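Local structure of OxyA protein (Actinoplanes teichomyceticus, 5HH3) at residues G160-D165 with M193-K198; R202-P207 with V214-Y219. The protein is a heme-dependent cytochrome P450 monooxygenase that probably acts as a phenolic coupling enzyme, cyclising the peptide precursor during glycopeptide antibiotic biosynthesis. All coordinates share one frame; numbering follows the deposited sequence.

Interaction 1: residues G160-D165 with M193-K198; sequences GIPRDD and MTYMNK
Y195 reaches from helix 182-205 of this cytochrome P450 fold to the start of helix 163-178, and its hydroxyl is met there by D165, P162 and I161. The single polar link is a short hydrogen bond, 2.5 Å from Y195 OH to D165 OD2, with the tyrosine as donor. It uses the anti side of the carboxylate and lies 33° out of the carboxylate plane. From the ring's point of view OD2 sits at the edge, near the ring plane, while the two flat groups stand almost perpendicular, 79° apart. Apolar atoms gather about the same oxygen: P162 CD lies 3.4 Å from Y195 OH, and I161 CG2 is 3.6 Å from it. I161 CD1 approaches Y195 CE1 obliquely at 4.1 Å.

What brings the hydroxyl this far is the first torsion of the tyrosine, which sets CG anti to the backbone N (chi1 -172°) on a CA-CB bond already directed at the other segment. L169, one turn on from D165, also touches both Y195 and I161, so the tyrosine packs against helix 163-178 as well as bonding to it. Behind the contact, helix 142-159 ends in a Schellman motif at G160, and I161 rests on C156 of that helix. The turn into the next helix is closed by D165 N, which donates to P162 O at 3.0 Å.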
loop_
_atom_site.group_PDB
_atom_site.type_symbol
_atom_site.label_atom_id
_atom_site.label_comp_id
_atom_site.label_asym_id
_atom_site.label_seq_id
_atom_site.Cartn_x
_atom_site.Cartn_y
_atom_site.Cartn_z
ATOM N N GLY B 160 31.558 -0.705 -13.445
ATOM C CA GLY B 160 32.950 -1.039 -13.257
ATOM C C GLY B 160 33.186 -2.081 -12.171
ATOM O O GLY B 160 34.287 -2.145 -11.627
ATOM N N ILE B 161 32.182 -2.899 -11.843
ATOM C CA ILE B 161 32.404 -3.989 -10.886
ATOM C C ILE B 161 33.250 -5.050 -11.625
ATOM O O ILE B 161 32.869 -5.453 -12.715
ATOM C CB ILE B 161 31.081 -4.632 -10.380
ATOM C CG1 ILE B 161 30.048 -3.593 -9.893
ATOM C CG2 ILE B 161 31.366 -5.639 -9.272
ATOM C CD1 ILE B 161 30.569 -2.623 -8.863
ATOM N N PRO B 162 34.410 -5.474 -11.062
ATOM C CA PRO B 162 35.155 -6.536 -11.743
ATOM C C PRO B 162 34.339 -7.809 -11.851
ATOM O O PRO B 162 33.518 -8.085 -10.971
ATOM C CB PRO B 162 36.393 -6.742 -10.855
ATOM C CG PRO B 162 36.585 -5.441 -10.168
ATOM C CD PRO B 162 35.195 -4.898 -9.951
ATOM N N ARG B 163 34.558 -8.559 -12.931
ATOM C CA ARG B 163 33.774 -9.758 -13.236
ATOM C C ARG B 163 33.727 -10.781 -12.108
ATOM O O ARG B 163 32.682 -11.374 -11.850
ATOM C CB ARG B 163 34.302 -10.422 -14.510
ATOM C CG ARG B 163 33.961 -9.647 -15.769
ATOM C CD ARG B 163 32.489 -9.771 -16.066
ATOM N NE ARG B 163 32.066 -9.054 -17.255
ATOM C CZ ARG B 163 31.969 -9.562 -18.487
ATOM N NH1 ARG B 163 32.328 -10.814 -18.767
ATOM N NH2 ARG B 163 31.519 -8.790 -19.468
ATOM N N ASP B 164 34.856 -10.963 -11.439
ATOM C CA ASP B 164 34.972 -11.878 -10.291
ATOM C C ASP B 164 34.014 -11.561 -9.145
ATOM O O ASP B 164 33.582 -12.471 -8.438
ATOM C CB ASP B 164 36.408 -11.872 -9.751
ATOM C CG ASP B 164 37.377 -12.664 -10.620
ATOM O OD1 ASP B 164 36.957 -13.211 -11.674
ATOM O OD2 ASP B 164 38.572 -12.750 -10.236
ATOM N N ASP B 165 33.697 -10.274 -8.969
ATOM C CA ASP B 165 32.857 -9.807 -7.858
ATOM C C ASP B 165 31.374 -9.774 -8.163
ATOM O O ASP B 165 30.573 -9.734 -7.233
ATOM C CB ASP B 165 33.281 -8.395 -7.429
ATOM C CG ASP B 165 34.694 -8.335 -6.865
ATOM O OD1 ASP B 165 35.184 -9.332 -6.288
ATOM O OD2 ASP B 165 35.308 -7.252 -6.979
ATOM N N MET B 193 27.042 -2.730 1.054
ATOM C CA MET B 193 27.557 -1.413 1.469
ATOM C C MET B 193 29.060 -1.347 1.722
ATOM O O MET B 193 29.697 -0.353 1.367
ATOM C CB MET B 193 26.832 -0.935 2.733
ATOM C CG MET B 193 25.393 -0.512 2.500
ATOM S SD MET B 193 25.273 0.978 1.497
ATOM C CE MET B 193 26.039 2.193 2.585
ATOM N N THR B 194 29.613 -2.380 2.360
ATOM C CA THR B 194 31.049 -2.441 2.628
ATOM C C THR B 194 31.836 -2.528 1.322
ATOM O O THR B 194 32.886 -1.903 1.192
ATOM C CB THR B 194 31.426 -3.642 3.530
ATOM O OG1 THR B 194 30.619 -3.627 4.709
ATOM C CG2 THR B 194 32.897 -3.597 3.935
ATOM N N TYR B 195 31.330 -3.301 0.361
ATOM C CA TYR B 195 31.952 -3.363 -0.959
ATOM C C TYR B 195 31.916 -1.972 -1.627
ATOM O O TYR B 195 32.954 -1.454 -2.037
ATOM C CB TYR B 195 31.274 -4.416 -1.841
ATOM C CG TYR B 195 32.000 -4.650 -3.146
ATOM C CD1 TYR B 195 31.789 -3.805 -4.228
ATOM C CD2 TYR B 195 32.921 -5.695 -3.295
ATOM C CE1 TYR B 195 32.446 -3.990 -5.426
ATOM C CE2 TYR B 195 33.590 -5.888 -4.499
ATOM C CZ TYR B 195 33.334 -5.024 -5.563
ATOM O OH TYR B 195 33.954 -5.146 -6.772
ATOM N N MET B 196 30.737 -1.358 -1.693
ATOM C CA MET B 196 30.586 -0.052 -2.361
ATOM C C MET B 196 31.388 1.077 -1.699
ATOM O O MET B 196 31.965 1.916 -2.395
ATOM C CB MET B 196 29.112 0.354 -2.452
ATOM C CG MET B 196 28.249 -0.555 -3.313
ATOM S SD MET B 196 28.845 -0.905 -4.985
ATOM C CE MET B 196 29.281 0.752 -5.490
ATOM N N ASN B 197 31.440 1.085 -0.368
ATOM C CA ASN B 197 32.238 2.073 0.358
ATOM C C ASN B 197 33.723 1.997 0.015
ATOM O O ASN B 197 34.376 3.029 -0.094
ATOM C CB ASN B 197 32.057 1.925 1.871
ATOM C CG ASN B 197 30.675 2.350 2.349
ATOM O OD1 ASN B 197 29.916 3.007 1.637
ATOM N ND2 ASN B 197 30.351 1.979 3.580
ATOM N N LYS B 198 34.250 0.789 -0.168
ATOM C CA LYS B 198 35.642 0.621 -0.629
ATOM C C LYS B 198 35.812 1.143 -2.053
ATOM O O LYS B 198 36.737 1.910 -2.333
ATOM C CB LYS B 198 36.086 -0.844 -0.558
ATOM C CG LYS B 198 36.348 -1.319 0.857
ATOM C CD LYS B 198 36.551 -2.821 0.896
ATOM C CE LYS B 198 36.733 -3.307 2.323
ATOM N NZ LYS B 198 36.675 -4.790 2.395
#

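Interaction 2: residues R202-P207 with V214-Y219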
loop_
_atom_site.group_PDB
_atom_site.type_symbol
_atom_site.label_atom_id
_atom_site.label_comp_id
_atom_site.label_asym_id
_atom_site.label_seq_id
_atom_site.Cartn_x
_atom_site.Cartn_y
_atom_site.Cartn_z
ATOM N N ARG B 202 38.266 3.957 -3.347
ATOM C CA ARG B 202 39.194 3.722 -4.469
ATOM C C ARG B 202 39.043 4.763 -5.570
ATOM O O ARG B 202 40.020 5.401 -5.962
ATOM C CB ARG B 202 39.063 2.300 -5.025
ATOM C CG ARG B 202 39.851 1.277 -4.209
ATOM C CD ARG B 202 39.832 -0.119 -4.832
ATOM N NE ARG B 202 38.605 -0.866 -4.509
ATOM C CZ ARG B 202 37.582 -1.122 -5.330
ATOM N NH1 ARG B 202 37.557 -0.696 -6.597
ATOM N NH2 ARG B 202 36.540 -1.814 -4.861
ATOM N N THR B 203 37.804 4.981 -6.007
ATOM C CA THR B 203 37.509 5.968 -7.046
ATOM C C THR B 203 37.998 7.370 -6.673
ATOM O O THR B 203 38.688 8.010 -7.474
ATOM C CB THR B 203 36.011 5.981 -7.359
ATOM O OG1 THR B 203 35.611 4.649 -7.689
ATOM C CG2 THR B 203 35.682 6.915 -8.525
ATOM N N ARG B 204 37.675 7.829 -5.463
ATOM C CA ARG B 204 38.127 9.150 -4.998
ATOM C C ARG B 204 39.654 9.323 -4.951
ATOM O O ARG B 204 40.131 10.445 -5.048
ATOM C CB ARG B 204 37.519 9.514 -3.632
ATOM C CG ARG B 204 36.040 9.857 -3.692
ATOM C CD ARG B 204 35.534 10.408 -2.377
ATOM N NE ARG B 204 34.074 10.347 -2.288
ATOM C CZ ARG B 204 33.214 11.211 -2.844
ATOM N NH1 ARG B 204 33.628 12.227 -3.598
ATOM N NH2 ARG B 204 31.915 11.038 -2.659
ATOM N N ARG B 205 40.415 8.239 -4.813
ATOM C CA ARG B 205 41.890 8.319 -4.905
ATOM C C ARG B 205 42.360 8.500 -6.355
ATOM O O ARG B 205 43.168 9.383 -6.626
ATOM C CB ARG B 205 42.572 7.119 -4.231
ATOM C CG ARG B 205 42.455 7.143 -2.710
ATOM C CD ARG B 205 43.207 6.004 -2.015
ATOM N NE ARG B 205 42.527 5.605 -0.769
ATOM C CZ ARG B 205 41.578 4.659 -0.644
ATOM N NH1 ARG B 205 41.156 3.934 -1.684
ATOM N NH2 ARG B 205 41.043 4.425 0.557
ATOM N N ASP B 206 41.853 7.682 -7.278
ATOM C CA ASP B 206 42.096 7.884 -8.725
ATOM C C ASP B 206 40.858 7.541 -9.587
ATOM O O ASP B 206 40.522 6.363 -9.773
ATOM C CB ASP B 206 43.366 7.158 -9.220
ATOM C CG ASP B 206 43.554 5.785 -8.604
ATOM O OD1 ASP B 206 42.600 4.983 -8.625
ATOM O OD2 ASP B 206 44.669 5.505 -8.113
ATOM N N PRO B 207 40.151 8.576 -10.087
ATOM C CA PRO B 207 38.936 8.290 -10.865
ATOM C C PRO B 207 39.159 7.471 -12.150
ATOM O O PRO B 207 40.012 7.810 -12.964
ATOM C CB PRO B 207 38.379 9.682 -11.195
ATOM C CG PRO B 207 39.358 10.676 -10.677
ATOM C CD PRO B 207 40.225 9.989 -9.684
ATOM N N VAL B 214 33.738 8.811 -13.740
ATOM C CA VAL B 214 33.162 9.923 -14.500
ATOM C C VAL B 214 32.518 10.948 -13.556
ATOM O O VAL B 214 32.784 12.141 -13.662
ATOM C CB VAL B 214 32.125 9.404 -15.529
ATOM C CG1 VAL B 214 31.220 10.518 -16.064
ATOM C CG2 VAL B 214 32.853 8.698 -16.665
ATOM N N VAL B 215 31.689 10.468 -12.633
ATOM C CA VAL B 215 30.975 11.354 -11.716
ATOM C C VAL B 215 31.967 12.078 -10.791
ATOM O O VAL B 215 31.937 13.306 -10.667
ATOM C CB VAL B 215 29.920 10.584 -10.894
ATOM C CG1 VAL B 215 29.292 11.481 -9.832
ATOM C CG2 VAL B 215 28.827 10.011 -11.801
ATOM N N VAL B 216 32.852 11.316 -10.165
ATOM C CA VAL B 216 33.791 11.883 -9.204
ATOM C C VAL B 216 34.711 12.922 -9.864
ATOM O O VAL B 216 35.082 13.895 -9.227
ATOM C CB VAL B 216 34.582 10.771 -8.466
ATOM C CG1 VAL B 216 35.749 11.330 -7.661
ATOM C CG2 VAL B 216 33.634 9.997 -7.552
ATOM N N ARG B 217 35.060 12.723 -11.135
ATOM C CA ARG B 217 35.917 13.688 -11.870
ATOM C C ARG B 217 35.240 15.040 -12.061
ATOM O O ARG B 217 35.852 16.076 -11.860
ATOM C CB ARG B 217 36.311 13.153 -13.257
ATOM C CG ARG B 217 37.707 12.581 -13.323
ATOM C CD ARG B 217 37.870 11.648 -14.513
ATOM N NE ARG B 217 39.252 11.203 -14.628
ATOM C CZ ARG B 217 39.714 10.386 -15.574
ATOM N NH1 ARG B 217 38.903 9.896 -16.517
ATOM N NH2 ARG B 217 40.998 10.048 -15.573
ATOM N N GLU B 218 33.986 15.013 -12.488
ATOM C CA GLU B 218 33.281 16.228 -12.812
ATOM C C GLU B 218 32.688 16.867 -11.564
ATOM O O GLU B 218 32.566 18.087 -11.508
ATOM C CB GLU B 218 32.181 15.953 -13.844
ATOM C CG GLU B 218 31.711 17.213 -14.560
ATOM C CD GLU B 218 30.803 16.925 -15.743
ATOM O OE1 GLU B 218 31.163 16.066 -16.582
ATOM O OE2 GLU B 218 29.733 17.575 -15.845
ATOM N N TYR B 219 32.328 16.052 -10.570
ATOM C CA TYR B 219 31.526 16.521 -9.435
ATOM C C TYR B 219 31.930 15.899 -8.108
ATOM O O TYR B 219 31.078 15.736 -7.226
ATOM C CB TYR B 219 30.050 16.199 -9.716
ATOM C CG TYR B 219 29.360 17.206 -10.577
ATOM C CD1 TYR B 219 29.160 18.507 -10.114
ATOM C CD2 TYR B 219 28.898 16.868 -11.851
ATOM C CE1 TYR B 219 28.514 19.450 -10.896
ATOM C CE2 TYR B 219 28.246 17.797 -12.646
ATOM C CZ TYR B 219 28.047 19.088 -12.167
ATOM O OH TYR B 219 27.375 20.025 -12.931
#
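V216 lies against T203 and R204 where helix 182-205 ends and helix 211-219 packs on it after a short loop. The V216 side chain divides its two methyls between neighbouring residues. CG2 meets T203 CG2 at 3.8 Å, whereas CG1, placed anti to the backbone N (chi1 169°), lies against the backbone and the start of the side chain of R204, 4.2 Å from R204 CA. T203 can offer a methyl here because its hydroxyl is turned back into its own helix, where OG1 is hydrogen-bonded to M199 O. L228 of helix 225-256 touches V216, V215 and R204, so a third helix borders this small apolar cluster. The second apolar patch is P207 on R217. Having left the helix after R205, the chain points the proline ring at 214-219, and P207 CG comes within 3.7 Å of R217 CG. The arginine runs extended from CG to NE past the ring.

The polar contacts involve both arginines. P207 O stands 3.5 Å above one face of the R217 guanidinium, displaced from the centre of the group, with 3.6 Å between P207 O and R217 NH2: a contact over the face, not a hydrogen bond. The R204 guanidinium points beyond both segments: NH2 forms a salt bridge with D225 and is hydrogen-bonded to I223 O, and NH1 bonds to G220 O. It thus ties the end of helix 182-205 to the loop after helix 211-219 and to the first residue of helix 225-256. The whole is two consecutive helices joined by a short loop and packed at their junction, at the surface of the largely helical P450 fold.

Overall arrangement
Both contacts draw on helix 182-205, and they follow one another along the chain: both segments of interaction 1 precede those of interaction 2 in the sequence, and the centres of the two contacts are about 15 Å apart. The middle of that helix turns to helix 163-178, its last turn to helix 211-219, and helix 225-256 touches side chains of both sites. One long helix thus meets two different neighbours, one at its middle and one at its C-terminal end. The centres of interactions 1 and 2 lie about 24 and about 27 Å from the centre of the chain, on the same side of it, and away from the heme-binding residues, so the pair belongs to the outer helical layer of the P450 fold.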